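Long-range contacts in FAD:protein FMN transferase (Vibrio cholerae, PDB 6NXI), which probably transfers the FMN moiety of FAD to a threonine hydroxyl of a target flavoprotein, in a reaction that uses magnesium: residues G89-A94 with T273-M278; V258-K263 with I292-I297; D96-P101 with T130-L135. All coordinates share one frame; numbering follows the deposited sequence.

Contact 1 of 3, residues G89-A94 with T273-M278; sequences GLTEGA and TGLMVM. With MG (magnesium ion), chain C; FAD (flavin-adenine dinucleotide), chain B.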
loop_
_atom_site.group_PDB
_atom_site.type_symbol
_atom_site.label_atom_id
_atom_site.label_comp_id
_atom_site.label_asym_id
_atom_site.label_seq_id
_atom_site.Cartn_x
_atom_site.Cartn_y
_atom_site.Cartn_z
ATOM N N GLY A 89 13.319 7.838 -1.262
ATOM C CA GLY A 89 14.535 8.051 -2.071
ATOM C C GLY A 89 14.429 7.370 -3.426
ATOM O O GLY A 89 14.728 7.994 -4.438
ATOM N N LEU A 90 13.963 6.114 -3.442
ATOM C CA LEU A 90 13.977 5.303 -4.670
ATOM C C LEU A 90 13.009 5.929 -5.673
ATOM O O LEU A 90 13.333 5.908 -6.835
ATOM C CB LEU A 90 13.641 3.852 -4.345
ATOM C CG LEU A 90 13.784 2.893 -5.520
ATOM C CD1 LEU A 90 15.230 2.805 -6.010
ATOM C CD2 LEU A 90 13.256 1.527 -5.128
ATOM N N THR A 91 11.896 6.515 -5.213
ATOM C CA THR A 91 10.879 7.094 -6.098
ATOM C C THR A 91 11.111 8.584 -6.312
ATOM O O THR A 91 10.175 9.246 -6.770
ATOM C CB THR A 91 9.467 6.746 -5.586
ATOM O OG1 THR A 91 9.268 7.357 -4.311
ATOM C CG2 THR A 91 9.241 5.261 -5.546
ATOM N N GLU A 92 12.312 9.114 -6.023
ATOM C CA GLU A 92 12.654 10.532 -6.327
ATOM C C GLU A 92 11.636 11.452 -5.619
ATOM O O GLU A 92 11.270 12.479 -6.216
ATOM C CB GLU A 92 12.702 10.748 -7.857
ATOM C CG GLU A 92 13.725 9.867 -8.609
ATOM C CD GLU A 92 13.662 9.854 -10.150
ATOM O OE1 GLU A 92 12.815 10.590 -10.752
ATOM O OE2 GLU A 92 14.425 9.064 -10.771
ATOM N N GLY A 93 11.160 11.099 -4.413
ATOM C CA GLY A 93 10.269 11.968 -3.604
ATOM C C GLY A 93 8.779 11.722 -3.820
ATOM O O GLY A 93 7.957 12.378 -3.129
ATOM N N ALA A 94 8.429 10.876 -4.775
ATOM C CA ALA A 94 7.017 10.629 -5.161
ATOM C C ALA A 94 6.234 10.005 -3.988
ATOM O O ALA A 94 5.107 10.410 -3.735
ATOM C CB ALA A 94 6.971 9.755 -6.391
ATOM N N THR A 273 2.248 2.711 -5.270
ATOM C CA THR A 273 1.746 4.104 -5.166
ATOM C C THR A 273 2.851 5.044 -5.691
ATOM O O THR A 273 2.570 6.018 -6.423
ATOM C CB THR A 273 1.326 4.421 -3.724
ATOM O OG1 THR A 273 0.398 3.425 -3.215
ATOM C CG2 THR A 273 0.710 5.805 -3.682
ATOM N N GLY A 274 4.095 4.832 -5.255
ATOM C CA GLY A 274 5.208 5.698 -5.628
ATOM C C GLY A 274 5.421 5.738 -7.115
ATOM O O GLY A 274 5.510 6.854 -7.686
ATOM N N LEU A 275 5.439 4.580 -7.769
ATOM C CA LEU A 275 5.648 4.542 -9.228
ATOM C C LEU A 275 4.444 5.205 -9.937
ATOM O O LEU A 275 4.645 5.931 -10.942
ATOM C CB LEU A 275 5.904 3.109 -9.685
ATOM C CG LEU A 275 7.136 2.432 -9.095
ATOM C CD1 LEU A 275 7.245 1.018 -9.646
ATOM C CD2 LEU A 275 8.424 3.184 -9.393
ATOM N N MET A 276 3.226 5.035 -9.433
ATOM C CA MET A 276 2.031 5.717 -10.015
ATOM C C MET A 276 2.223 7.247 -10.032
ATOM O O MET A 276 1.962 7.888 -11.063
ATOM C CB MET A 276 0.769 5.332 -9.260
ATOM C CG MET A 276 -0.461 5.970 -9.824
ATOM S SD MET A 276 -1.837 4.775 -9.649
ATOM C CE MET A 276 -3.103 5.845 -10.323
ATOM N N VAL A 277 2.703 7.820 -8.938
ATOM C CA VAL A 277 2.916 9.281 -8.789
ATOM C C VAL A 277 4.049 9.705 -9.737
ATOM O O VAL A 277 3.979 10.828 -10.312
ATOM C CB VAL A 277 3.190 9.687 -7.329
ATOM C CG1 VAL A 277 3.615 11.131 -7.224
ATOM C CG2 VAL A 277 2.007 9.391 -6.405
ATOM N N MET A 278 5.060 8.849 -9.940
ATOM C CA MET A 278 6.212 9.189 -10.838
ATOM C C MET A 278 5.748 9.305 -12.290
ATOM O O MET A 278 6.316 10.151 -13.031
ATOM C CB MET A 278 7.322 8.134 -10.752
ATOM C CG MET A 278 8.020 8.113 -9.435
ATOM S SD MET A 278 9.428 6.945 -9.487
ATOM C CE MET A 278 10.712 8.016 -10.113
HETATM MG MG MG C . 0.638 1.815 -1.528
HETATM P PA FAD B . -2.519 3.216 -1.925
HETATM O O1A FAD B . -2.661 3.525 -3.372
HETATM O O2A FAD B . -1.728 2.044 -1.499
HETATM O O5B FAD B . -1.963 4.497 -1.146
HETATM C C5B FAD B . -2.844 5.652 -1.171
HETATM C C4B FAD B . -2.998 6.248 0.207
HETATM O O4B FAD B . -1.733 6.705 0.748
HETATM C C3B FAD B . -3.915 7.470 0.197
HETATM O O3B FAD B . -5.258 7.070 0.474
HETATM C C2B FAD B . -3.302 8.374 1.272
HETATM O O2B FAD B . -3.734 7.997 2.561
HETATM C C1B FAD B . -1.816 8.079 1.119
HETATM N N9A FAD B . -1.104 8.846 0.119
HETATM C C8A FAD B . -1.622 9.605 -0.940
HETATM N N7A FAD B . -0.672 10.051 -1.725
HETATM C C5A FAD B . 0.520 9.637 -1.166
HETATM C C6A FAD B . 1.856 9.841 -1.542
HETATM N N6A FAD B . 2.241 10.488 -2.656
HETATM N N1A FAD B . 2.792 9.238 -0.781
HETATM C C2A FAD B . 2.403 8.573 0.325
HETATM N N3A FAD B . 1.170 8.311 0.775
HETATM C C4A FAD B . 0.262 8.892 -0.029
HETATM N N1 FAD B . -9.749 3.848 6.490
HETATM C C2 FAD B . -10.879 4.165 7.212
HETATM O O2 FAD B . -11.872 4.663 6.637
HETATM N N3 FAD B . -10.969 3.922 8.545
HETATM C C4 FAD B . -9.937 3.372 9.261
HETATM O O4 FAD B . -10.037 3.196 10.467
HETATM C C4X FAD B . -8.733 3.050 8.551
HETATM N N5 FAD B . -7.718 2.533 9.214
HETATM C C5X FAD B . -6.570 2.241 8.514
HETATM C C6 FAD B . -5.464 1.710 9.208
HETATM C C7 FAD B . -4.277 1.386 8.585
HETATM C C7M FAD B . -3.132 0.815 9.391
HETATM C C8 FAD B . -4.178 1.580 7.187
HETATM C C8M FAD B . -2.908 1.261 6.441
HETATM C C9 FAD B . -5.266 2.110 6.487
HETATM C C9A FAD B . -6.473 2.440 7.120
HETATM N N10 FAD B . -7.572 2.996 6.454
HETATM C C10 FAD B . -8.731 3.318 7.137
HETATM C "C1'" FAD B . -7.538 3.161 4.984
HETATM C "C2'" FAD B . -6.752 4.328 4.507
HETATM O "O2'" FAD B . -7.341 5.545 4.955
HETATM C "C3'" FAD B . -6.728 4.324 2.969
HETATM O "O3'" FAD B . -8.014 4.477 2.411
HETATM C "C4'" FAD B . -6.195 3.044 2.354
HETATM O "O4'" FAD B . -5.096 2.581 3.124
HETATM C "C5'" FAD B . -5.857 3.223 0.887
HETATM O "O5'" FAD B . -5.167 2.029 0.441
HETATM P P FAD B . -4.941 1.803 -1.109
HETATM O O1P FAD B . -6.152 2.085 -1.877
HETATM O O2P FAD B . -4.226 0.471 -1.127
HETATM O O3P FAD B . -3.969 3.034 -1.360
#
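Thr91 OG1 is gripped by its own chain, hydrogen-bonded to the carbonyl O of Leu87 and to the backbone N of Leu95, which leaves CB and the methyl of Thr91 to meet helix 265-278. With chi1 at 64° OG1 sits between the backbone N and the carbonyl carbon, and CG2, anti to the carbonyl carbon, comes to 4.1 Å from Gly274 CA, where no side chain intervenes. Thr91 CB lies 3.9 Å from Met278 SD. The methionine bends at its end (chi3 87°), carrying CE to 3.4 Å from Glu92 OE1, and the two long side chains cross at about a right angle. The other carboxylate oxygen of Glu92 forms a salt bridge with Arg282. Glu92, at positive phi, is the C-prime residue of the Schellman motif that ends helix 75-90, with Gly93 N bonded to Asn88 O and Glu92 N to Gly89 O. It is also a corner of the type I' turn from Thr91 to Ala94, in which Ala94 N is bonded to Thr91 O. That turn brings Ala94 CB against the helix, 3.5 Å from Gly274 O and 3.6 Å from Met278 CG, with Val277 CG1 also in touch. Both segments then reach the cofactor. Ala94 O accepts the adenine amino group, FAD N6A, at 3.1 Å and 170°, while Val277 CG2 lies near the same nitrogen. One helical turn earlier, Thr273 OG1 binds magnesium at 2.3 Å, and FAD O2A binds the same ion at 2.4 Å; Thr155 and Asp269 also belong to this metal site. Van der Waals contact thus joins the segments, partly methyls against oxygens, with no hydrogen bond between them, whereas Ala94 O and Thr273 OG1 meet FAD and its metal, which would be expected to draw charge from the phosphate.

Contact 2 of 3, residues V258-K263 with I292-I297; sequences VTVLDK and IPVLMI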
loop_
_atom_site.group_PDB
_atom_site.type_symbol
_atom_site.label_atom_id
_atom_site.label_comp_id
_atom_site.label_asym_id
_atom_site.label_seq_id
_atom_site.Cartn_x
_atom_site.Cartn_y
_atom_site.Cartn_z
ATOM N N VAL A 258 -1.103 0.568 -11.350
ATOM C CA VAL A 258 0.270 0.068 -11.251
ATOM C C VAL A 258 0.184 -1.170 -10.394
ATOM O O VAL A 258 -0.328 -1.057 -9.258
ATOM C CB VAL A 258 1.209 1.110 -10.619
ATOM C CG1 VAL A 258 2.591 0.545 -10.501
ATOM C CG2 VAL A 258 1.204 2.425 -11.418
ATOM N N THR A 259 0.676 -2.268 -10.943
ATOM C CA THR A 259 0.836 -3.551 -10.233
ATOM C C THR A 259 2.330 -3.830 -10.026
ATOM O O THR A 259 3.080 -3.814 -10.997
ATOM C CB THR A 259 0.193 -4.692 -11.024
ATOM O OG1 THR A 259 -1.156 -4.287 -11.272
ATOM C CG2 THR A 259 0.242 -5.969 -10.210
ATOM N N VAL A 260 2.727 -4.128 -8.776
ATOM C CA VAL A 260 4.122 -4.405 -8.393
ATOM C C VAL A 260 4.177 -5.766 -7.693
ATOM O O VAL A 260 3.361 -6.024 -6.788
ATOM C CB VAL A 260 4.679 -3.286 -7.489
ATOM C CG1 VAL A 260 6.079 -3.632 -7.043
ATOM C CG2 VAL A 260 4.641 -1.926 -8.171
ATOM N N LEU A 261 5.148 -6.579 -8.093
ATOM C CA LEU A 261 5.540 -7.780 -7.313
ATOM C C LEU A 261 6.784 -7.485 -6.470
ATOM O O LEU A 261 7.727 -6.855 -6.944
ATOM C CB LEU A 261 5.832 -8.929 -8.259
ATOM C CG LEU A 261 4.810 -9.177 -9.357
ATOM C CD1 LEU A 261 5.247 -10.371 -10.225
ATOM C CD2 LEU A 261 3.447 -9.397 -8.773
ATOM N N ASP A 262 6.790 -8.022 -5.257
ATOM C CA ASP A 262 7.988 -7.996 -4.380
ATOM C C ASP A 262 7.813 -9.149 -3.392
ATOM O O ASP A 262 6.688 -9.459 -3.091
ATOM C CB ASP A 262 8.141 -6.671 -3.639
ATOM C CG ASP A 262 9.503 -6.466 -2.986
ATOM O OD1 ASP A 262 10.404 -6.001 -3.713
ATOM O OD2 ASP A 262 9.666 -6.826 -1.776
ATOM N N LYS A 263 8.900 -9.658 -2.865
ATOM C CA LYS A 263 8.846 -10.659 -1.779
ATOM C C LYS A 263 8.109 -10.093 -0.553
ATOM O O LYS A 263 7.496 -10.876 0.191
ATOM C CB LYS A 263 10.276 -11.104 -1.450
ATOM C CG LYS A 263 10.951 -11.909 -2.562
ATOM C CD LYS A 263 10.306 -13.256 -2.823
ATOM C CE LYS A 263 11.114 -14.137 -3.753
ATOM N NZ LYS A 263 10.208 -15.045 -4.497
ATOM N N ILE A 292 12.539 -4.350 -10.504
ATOM C CA ILE A 292 11.180 -4.399 -9.910
ATOM C C ILE A 292 10.213 -4.893 -10.973
ATOM O O ILE A 292 10.122 -4.247 -12.026
ATOM C CB ILE A 292 10.754 -3.024 -9.373
ATOM C CG1 ILE A 292 11.808 -2.381 -8.482
ATOM C CG2 ILE A 292 9.436 -3.154 -8.644
ATOM C CD1 ILE A 292 11.468 -0.964 -8.107
ATOM N N PRO A 293 9.503 -6.013 -10.757
ATOM C CA PRO A 293 8.436 -6.442 -11.655
ATOM C C PRO A 293 7.245 -5.480 -11.527
ATOM O O PRO A 293 6.601 -5.404 -10.468
ATOM C CB PRO A 293 8.101 -7.862 -11.232
ATOM C CG PRO A 293 9.223 -8.277 -10.332
ATOM C CD PRO A 293 9.742 -7.017 -9.703
ATOM N N VAL A 294 6.952 -4.754 -12.609
ATOM C CA VAL A 294 5.848 -3.768 -12.592
ATOM C C VAL A 294 5.067 -3.861 -13.898
ATOM O O VAL A 294 5.702 -3.986 -14.981
ATOM C CB VAL A 294 6.361 -2.336 -12.405
ATOM C CG1 VAL A 294 5.207 -1.361 -12.254
ATOM C CG2 VAL A 294 7.306 -2.256 -11.226
ATOM N N LEU A 295 3.753 -3.697 -13.781
ATOM C CA LEU A 295 2.852 -3.483 -14.930
ATOM C C LEU A 295 2.109 -2.179 -14.685
ATOM O O LEU A 295 1.350 -2.050 -13.712
ATOM C CB LEU A 295 1.895 -4.663 -15.084
ATOM C CG LEU A 295 0.971 -4.563 -16.296
ATOM C CD1 LEU A 295 1.765 -4.715 -17.572
ATOM C CD2 LEU A 295 -0.123 -5.612 -16.204
ATOM N N MET A 296 2.285 -1.245 -15.603
ATOM C CA MET A 296 1.538 0.020 -15.537
ATOM C C MET A 296 0.592 0.072 -16.701
ATOM O O MET A 296 1.051 -0.205 -17.837
ATOM C CB MET A 296 2.441 1.220 -15.666
ATOM C CG MET A 296 3.309 1.403 -14.515
ATOM S SD MET A 296 3.816 3.097 -14.724
ATOM C CE MET A 296 5.259 3.081 -13.703
ATOM N N ILE A 297 -0.647 0.387 -16.400
ATOM C CA ILE A 297 -1.669 0.630 -17.438
ATOM C C ILE A 297 -1.860 2.132 -17.541
ATOM O O ILE A 297 -2.078 2.781 -16.520
ATOM C CB ILE A 297 -2.956 -0.100 -17.070
ATOM C CG1 ILE A 297 -2.683 -1.605 -16.966
ATOM C CG2 ILE A 297 -4.022 0.247 -18.100
ATOM C CD1 ILE A 297 -3.859 -2.365 -16.530
HETATM O O HOH W 1 -1.535 -2.386 -13.368
#
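Thr259 and Leu295 form an antiparallel hydrogen-bonded pair that exchanges two backbone bonds. Thr259 N reaches Leu295 O at 2.9 Å, almost straight at 175°. In return Leu295 N donates to Thr259 O, also at 2.9 Å. A third bond, Leu261 N to Pro293 O at 3.0 Å, extends the ladder, but proline has no N-H to answer it, and Pro293 CD instead lies 3.4 Å from Leu261 O. A water adds to the first pair, donating to Leu295 O and hydrogen-bonded to Thr259 OG1, so that this carbonyl is met by an amide and a water together. In the non-hydrogen-bonded pairs, CA-H groups of Val258, Val260 and Val294 point at carbonyl oxygens, the shortest being Val294 CA to Thr259 O at 3.2 Å. Over the short strand pieces 258-262 and 294-297 the axes run at 177°, nearly exactly antiparallel.

On the face carrying Val258, Val260, Val294 and Met296 the contact is mostly methyl to methyl. Val258 CG1, anti to its backbone N (chi1 178°), meets Val294 CG1 at 3.7 Å, whereas CG2 of Val258 lies alongside Met296 CG. Val260 CG1 touches Ile292 CG2 at 3.7 Å, and its other methyl lies beside Val294. Near the end of the ladder Leu261 crosses the ring of Pro293 at about a right angle, CB to CB 3.9 Å.

The valine face packs on helix 265-278, through Ala272, Leu275 and Met276, while Thr259 and Leu295 turn to Ile201 of strand 199-203. Within the large antiparallel sheet, strand 220-225 flanks strand 255-262, and strand 304-308 flanks strand 294-299.

Contact 3 of 3, residues D96-P101 with T130-L135; sequences DVTVGP and TGIEHL. With FAD (flavin-adenine dinucleotide), chain B.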
loop_
_atom_site.group_PDB
_atom_site.type_symbol
_atom_site.label_atom_id
_atom_site.label_comp_id
_atom_site.label_asym_id
_atom_site.label_seq_id
_atom_site.Cartn_x
_atom_site.Cartn_y
_atom_site.Cartn_z
ATOM N N ASP A 96 5.665 9.900 -0.355
ATOM C CA ASP A 96 6.029 10.796 0.769
ATOM C C ASP A 96 4.950 10.665 1.828
ATOM O O ASP A 96 3.951 11.287 1.719
ATOM C CB ASP A 96 6.263 12.234 0.297
ATOM C CG ASP A 96 6.855 13.110 1.408
ATOM O OD1 ASP A 96 6.705 12.742 2.597
ATOM O OD2 ASP A 96 7.477 14.155 1.058
ATOM N N VAL A 97 5.187 9.864 2.852
ATOM C CA VAL A 97 4.191 9.624 3.929
ATOM C C VAL A 97 3.942 10.899 4.753
ATOM O O VAL A 97 3.003 10.877 5.556
ATOM C CB VAL A 97 4.609 8.429 4.792
ATOM C CG1 VAL A 97 4.539 7.160 3.962
ATOM C CG2 VAL A 97 5.975 8.640 5.449
ATOM N N THR A 98 4.685 11.999 4.555
ATOM C CA THR A 98 4.362 13.264 5.285
ATOM C C THR A 98 3.312 14.064 4.506
ATOM O O THR A 98 3.009 15.177 4.928
ATOM C CB THR A 98 5.584 14.143 5.546
ATOM O OG1 THR A 98 6.013 14.705 4.308
ATOM C CG2 THR A 98 6.677 13.335 6.197
ATOM N N VAL A 99 2.658 13.492 3.482
ATOM C CA VAL A 99 1.574 14.222 2.767
ATOM C C VAL A 99 0.249 14.142 3.554
ATOM O O VAL A 99 -0.809 14.605 3.035
ATOM C CB VAL A 99 1.344 13.761 1.311
ATOM C CG1 VAL A 99 2.508 14.115 0.408
ATOM C CG2 VAL A 99 0.943 12.306 1.217
ATOM N N GLY A 100 0.247 13.606 4.762
ATOM C CA GLY A 100 -0.931 13.578 5.635
ATOM C C GLY A 100 -1.808 14.828 5.541
ATOM O O GLY A 100 -3.015 14.710 5.326
ATOM N N PRO A 101 -1.284 16.038 5.795
ATOM C CA PRO A 101 -2.102 17.255 5.778
ATOM C C PRO A 101 -2.840 17.439 4.452
ATOM O O PRO A 101 -3.950 17.980 4.508
ATOM C CB PRO A 101 -1.072 18.379 6.084
ATOM C CG PRO A 101 0.032 17.653 6.850
ATOM C CD PRO A 101 0.115 16.330 6.121
ATOM N N THR A 130 4.331 19.884 4.914
ATOM C CA THR A 130 4.633 18.550 4.348
ATOM C C THR A 130 6.083 18.521 3.860
ATOM O O THR A 130 6.677 19.569 3.570
ATOM C CB THR A 130 3.656 18.190 3.223
ATOM O OG1 THR A 130 4.030 19.024 2.129
ATOM C CG2 THR A 130 2.229 18.399 3.645
ATOM N N GLY A 131 6.679 17.338 3.833
ATOM C CA GLY A 131 8.000 17.118 3.244
ATOM C C GLY A 131 8.768 16.123 4.057
ATOM O O GLY A 131 8.848 16.299 5.295
ATOM N N ILE A 132 9.245 15.083 3.379
ATOM C CA ILE A 132 9.985 13.945 3.978
ATOM C C ILE A 132 11.196 14.489 4.753
ATOM O O ILE A 132 11.613 13.805 5.688
ATOM C CB ILE A 132 10.384 12.943 2.872
ATOM C CG1 ILE A 132 10.735 11.571 3.456
ATOM C CG2 ILE A 132 11.500 13.486 2.009
ATOM C CD1 ILE A 132 9.560 10.795 3.965
ATOM N N GLU A 133 11.757 15.602 4.305
ATOM C CA GLU A 133 13.007 16.167 4.890
ATOM C C GLU A 133 12.760 16.502 6.362
ATOM O O GLU A 133 13.781 16.590 7.124
ATOM C CB GLU A 133 13.493 17.380 4.097
ATOM C CG GLU A 133 12.549 18.585 4.156
ATOM C CD GLU A 133 11.336 18.599 3.229
ATOM O OE1 GLU A 133 11.177 17.622 2.412
ATOM O OE2 GLU A 133 10.600 19.677 3.243
ATOM N N HIS A 134 11.500 16.695 6.759
ATOM C CA HIS A 134 11.097 17.117 8.125
ATOM C C HIS A 134 11.122 15.942 9.103
ATOM O O HIS A 134 11.025 16.198 10.331
ATOM C CB HIS A 134 9.744 17.809 8.158
ATOM C CG HIS A 134 9.662 19.077 7.382
ATOM N ND1 HIS A 134 10.356 20.249 7.743
ATOM C CD2 HIS A 134 8.934 19.380 6.296
ATOM C CE1 HIS A 134 10.058 21.199 6.881
ATOM N NE2 HIS A 134 9.160 20.694 5.989
ATOM N N LEU A 135 11.217 14.716 8.588
ATOM C CA LEU A 135 11.066 13.473 9.368
ATOM C C LEU A 135 12.442 12.811 9.446
ATOM O O LEU A 135 13.029 12.564 8.383
ATOM C CB LEU A 135 10.056 12.556 8.662
ATOM C CG LEU A 135 9.785 11.212 9.353
ATOM C CD1 LEU A 135 9.167 11.394 10.735
ATOM C CD2 LEU A 135 8.879 10.357 8.499
HETATM P PA FAD B . -2.519 3.216 -1.925
HETATM O O1A FAD B . -2.661 3.525 -3.372
HETATM O O2A FAD B . -1.728 2.044 -1.499
HETATM O O5B FAD B . -1.963 4.497 -1.146
HETATM C C5B FAD B . -2.844 5.652 -1.171
HETATM C C4B FAD B . -2.998 6.248 0.207
HETATM O O4B FAD B . -1.733 6.705 0.748
HETATM C C3B FAD B . -3.915 7.470 0.197
HETATM O O3B FAD B . -5.258 7.070 0.474
HETATM C C2B FAD B . -3.302 8.374 1.272
HETATM O O2B FAD B . -3.734 7.997 2.561
HETATM C C1B FAD B . -1.816 8.079 1.119
HETATM N N9A FAD B . -1.104 8.846 0.119
HETATM C C8A FAD B . -1.622 9.605 -0.940
HETATM N N7A FAD B . -0.672 10.051 -1.725
HETATM C C5A FAD B . 0.520 9.637 -1.166
HETATM C C6A FAD B . 1.856 9.841 -1.542
HETATM N N6A FAD B . 2.241 10.488 -2.656
HETATM N N1A FAD B . 2.792 9.238 -0.781
HETATM C C2A FAD B . 2.403 8.573 0.325
HETATM N N3A FAD B . 1.170 8.311 0.775
HETATM C C4A FAD B . 0.262 8.892 -0.029
HETATM N N1 FAD B . -9.749 3.848 6.490
HETATM C C2 FAD B . -10.879 4.165 7.212
HETATM O O2 FAD B . -11.872 4.663 6.637
HETATM N N3 FAD B . -10.969 3.922 8.545
HETATM C C4 FAD B . -9.937 3.372 9.261
HETATM O O4 FAD B . -10.037 3.196 10.467
HETATM C C4X FAD B . -8.733 3.050 8.551
HETATM N N5 FAD B . -7.718 2.533 9.214
HETATM C C5X FAD B . -6.570 2.241 8.514
HETATM C C6 FAD B . -5.464 1.710 9.208
HETATM C C7 FAD B . -4.277 1.386 8.585
HETATM C C7M FAD B . -3.132 0.815 9.391
HETATM C C8 FAD B . -4.178 1.580 7.187
HETATM C C8M FAD B . -2.908 1.261 6.441
HETATM C C9 FAD B . -5.266 2.110 6.487
HETATM C C9A FAD B . -6.473 2.440 7.120
HETATM N N10 FAD B . -7.572 2.996 6.454
HETATM C C10 FAD B . -8.731 3.318 7.137
HETATM C "C1'" FAD B . -7.538 3.161 4.984
HETATM C "C2'" FAD B . -6.752 4.328 4.507
HETATM O "O2'" FAD B . -7.341 5.545 4.955
HETATM C "C3'" FAD B . -6.728 4.324 2.969
HETATM O "O3'" FAD B . -8.014 4.477 2.411
HETATM C "C4'" FAD B . -6.195 3.044 2.354
HETATM O "O4'" FAD B . -5.096 2.581 3.124
HETATM C "C5'" FAD B . -5.857 3.223 0.887
HETATM O "O5'" FAD B . -5.167 2.029 0.441
HETATM P P FAD B . -4.941 1.803 -1.109
HETATM O O1P FAD B . -6.152 2.085 -1.877
HETATM O O2P FAD B . -4.226 0.471 -1.127
HETATM O O3P FAD B . -3.969 3.034 -1.360
#
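Thr98 OG1 works in both directions, accepting Gly131 N at 2.8 Å (147°) and donating to Asp96 OD1 at 2.7 Å. With chi1 at 71° this hydroxyl is set between the backbone N and the carbonyl carbon of Thr98. Asp96 OD1 is itself doubly held, since Thr98 N also donates to it at 2.9 Å, and the two donors approach from the same face of the carboxylate plane. The other oxygen, Asp96 OD2, takes Ile132 N in a weak bond of 3.1 Å with an angle of 133°. The amides of Gly131, just before the 3-10 segment 132-134, and of Ile132, its first residue, are therefore met by side chains of 96-101.

The bond from Thr98 N to Asp96 OD1 defines an Asx turn, which lies within the pocket-lining stretch that runs on into helix 100-105; Val99 is at the N-cap position of that helix. While its carboxylate faces the loop, Asp96 uses its backbone N for the ligand, donating to FAD N1A at 3.0 Å. Val99 CG2 lies 3.6 Å from FAD C5A, against the fused adenine rings.

Thr130 OG1 is hydrogen-bonded to Arg127 O, and its methyl serves the contact instead: Thr130 CG2 sits 3.9 Å from Pro101 CD and also touches Thr98 O. Ile132 CB lies 3.6 Å from Asp96 OD2, the two side chains crossing obliquely.

How the contacts relate
From the N terminus, helix 75-90 ends in segment 89-94, the first half of contact 1, and the chain soon enters 96-101. Contact 3 closes the first loop, bringing 130-135 back after helix 120-127, just where strand 135-138 begins; this loop is nested inside the much longer one that contact 1 closes at helix 265-278. Contact 2 opens within that long loop, on strand 255-262, and closes beyond it on strand 294-299, so contacts 1 and 2 cross. Helix 265-278, the second half of contact 1, lies against the sheet of contact 2. Contacts 1 and 3 share FAD, whereas contacts 2 and 3 stay about 14 Å apart at their nearest atoms.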